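Local coordinates for Oxidored_FMN domain-containing protein ([Pseudomonas] geniculata N1, PDB 6L6J), which is a 6-hydroxypseudooxynicotine amine oxidase, an oxidoreductase of the NADH:flavin oxidoreductase family that carries FMN, a [4Fe-4S] cluster and ADP, at residues A[479-483]-A[645-649]. Sequence-based numbering, arbitrary orientation.
Sequences VATGA and GDCLG. With ADP (adenosine-5'-diphosphate), chain D.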
loop_
_atom_site.group_PDB
_atom_site.type_symbol
_atom_site.label_atom_id
_atom_site.label_comp_id
_atom_site.label_asym_id
_atom_site.label_seq_id
_atom_site.Cartn_x
_atom_site.Cartn_y
_atom_site.Cartn_z
ATOM N N VAL A 479 3.501 -23.979 -14.931
ATOM C CA VAL A 479 2.220 -24.437 -14.322
ATOM C C VAL A 479 1.842 -23.404 -13.261
ATOM O O VAL A 479 2.648 -23.225 -12.320
ATOM C CB VAL A 479 2.286 -25.858 -13.716
ATOM C CG1 VAL A 479 0.919 -26.315 -13.247
ATOM C CG2 VAL A 479 2.869 -26.895 -14.668
ATOM N N ALA A 480 0.645 -22.809 -13.389
ATOM C CA ALA A 480 0.124 -21.757 -12.496
ATOM C C ALA A 480 -1.322 -22.070 -12.086
ATOM O O ALA A 480 -2.145 -21.129 -12.045
ATOM C CB ALA A 480 0.244 -20.442 -13.209
ATOM N N THR A 481 -1.585 -23.312 -11.687
ATOM C CA THR A 481 -2.936 -23.914 -11.530
ATOM C C THR A 481 -3.608 -23.527 -10.200
ATOM O O THR A 481 -4.711 -24.063 -9.911
ATOM C CB THR A 481 -2.831 -25.427 -11.729
ATOM O OG1 THR A 481 -1.841 -25.938 -10.843
ATOM C CG2 THR A 481 -2.436 -25.785 -13.147
ATOM N N GLY A 482 -3.032 -22.584 -9.450
ATOM C CA GLY A 482 -3.689 -21.962 -8.284
ATOM C C GLY A 482 -3.956 -22.938 -7.144
ATOM O O GLY A 482 -3.294 -23.989 -7.076
ATOM N N ALA A 483 -4.899 -22.597 -6.260
ATOM C CA ALA A 483 -5.199 -23.357 -5.026
ATOM C C ALA A 483 -6.707 -23.340 -4.750
ATOM O O ALA A 483 -7.443 -22.794 -5.561
ATOM C CB ALA A 483 -4.414 -22.774 -3.875
ATOM N N GLY A 645 3.256 -19.447 -8.184
ATOM C CA GLY A 645 2.051 -18.906 -7.537
ATOM C C GLY A 645 1.438 -19.857 -6.526
ATOM O O GLY A 645 2.194 -20.626 -5.877
ATOM N N ASP A 646 0.114 -19.799 -6.366
ATOM C CA ASP A 646 -0.615 -20.519 -5.289
ATOM C C ASP A 646 -0.416 -22.026 -5.477
ATOM O O ASP A 646 -0.440 -22.767 -4.483
ATOM C CB ASP A 646 -2.099 -20.143 -5.269
ATOM C CG ASP A 646 -2.383 -18.697 -4.900
ATOM O OD1 ASP A 646 -1.666 -18.129 -4.050
ATOM O OD2 ASP A 646 -3.305 -18.154 -5.490
ATOM N N CYS A 647 -0.214 -22.459 -6.717
ATOM C CA CYS A 647 0.028 -23.882 -7.073
ATOM C C CYS A 647 1.398 -24.299 -6.530
ATOM O O CYS A 647 1.528 -25.486 -6.154
ATOM C CB CYS A 647 -0.217 -24.097 -8.569
ATOM S SG CYS A 647 1.160 -24.732 -9.555
ATOM N N LEU A 648 2.365 -23.374 -6.436
ATOM C CA LEU A 648 3.664 -23.603 -5.720
ATOM C C LEU A 648 3.432 -23.434 -4.221
ATOM O O LEU A 648 3.719 -24.369 -3.494
ATOM C CB LEU A 648 4.746 -22.636 -6.208
ATOM C CG LEU A 648 6.107 -22.751 -5.513
ATOM C CD1 LEU A 648 6.723 -24.134 -5.707
ATOM C CD2 LEU A 648 7.071 -21.677 -6.005
ATOM N N GLY A 649 2.884 -22.285 -3.800
ATOM C CA GLY A 649 2.510 -22.032 -2.393
ATOM C C GLY A 649 1.486 -20.930 -2.274
ATOM O O GLY A 649 1.660 -19.888 -2.931
HETATM P PB ADP D . -2.644 -17.947 -8.870
HETATM O O1B ADP D . -2.598 -17.334 -10.251
HETATM O O2B ADP D . -2.793 -16.916 -7.751
HETATM O O3B ADP D . -1.512 -18.914 -8.633
HETATM P PA ADP D . -5.379 -18.823 -9.454
HETATM O O1A ADP D . -5.730 -17.380 -9.598
HETATM O O2A ADP D . -6.247 -19.692 -8.623
HETATM O O3A ADP D . -3.931 -18.899 -8.805
HETATM O "O5'" ADP D . -5.137 -19.465 -10.915
HETATM C "C5'" ADP D . -5.443 -20.847 -11.213
HETATM C "C4'" ADP D . -6.207 -20.924 -12.512
HETATM O "O4'" ADP D . -5.731 -22.076 -13.261
HETATM C "C3'" ADP D . -7.726 -21.131 -12.374
HETATM O "O3'" ADP D . -8.475 -20.497 -13.404
HETATM C "C2'" ADP D . -7.829 -22.657 -12.482
HETATM O "O2'" ADP D . -9.120 -23.166 -12.749
HETATM C "C1'" ADP D . -6.843 -22.860 -13.627
HETATM N N9 ADP D . -6.450 -24.252 -13.852
HETATM C C8 ADP D . -6.231 -25.236 -12.914
HETATM N N7 ADP D . -5.914 -26.391 -13.443
HETATM C C5 ADP D . -5.948 -26.164 -14.818
HETATM C C6 ADP D . -5.706 -26.994 -15.937
HETATM N N6 ADP D . -5.353 -28.269 -15.852
HETATM N N1 ADP D . -5.819 -26.444 -17.172
HETATM C C2 ADP D . -6.155 -25.153 -17.262
HETATM N N3 ADP D . -6.397 -24.281 -16.288
HETATM C C4 ADP D . -6.276 -24.849 -15.078
HETATM O O HOH W 1 -5.673 -19.834 -5.998
#
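Cys647 lies across the 479-483 backbone where it turns from Val479 to Gly482: its CB is 3.3 Å from Gly482 N and 3.3 Å from Thr481 OG1, and its SG sits 3.5 Å from Val479 O and 4.0 Å from Val479 CG1. No direct hydrogen bond joins the two segments; apart from a CA-H...O contact of 3.3 Å from Cys647 CA to Gly482 O, they meet by van der Waals packing, with Ala483 CB 3.8 Å from Asp646 CB. Thr481 OG1 instead bonds to the carbonyl of Glu622. The polar link runs through a water, which accepts from Ala483 N (2.9 Å) and is hydrogen-bonded to Asp646 OD2 (2.9 Å) and ADP O2A (2.7 Å). Asp646 N donates to ADP O3B (2.9 Å), while Asp646 OD2 also forms a salt bridge with Arg426, another ADP-binding residue. Glycines let the backbone approach the diphosphate: Gly482 CA comes 3.1 Å from ADP O3A, and a CB on Gly482 or Gly645 would clash with phosphate oxygens; both have positive phi. An ATG turn and a GD pair lining the diphosphate are consistent with the Rossmann-type dinucleotide-binding fold of flavoprotein oxidoreductases; here the bound group is ADP. Residues 646-648 take helical backbone angles, and Gly649 N hydrogen-bonds to Gly645 O (2.7 Å). The loops follow the neighbouring parallel strands 476-479 and 641-643; Ala480 faces the glycine-rich turn before helix 398-410, Val479 packs on helix 624-632, and 645-649 leads toward helix 653-666.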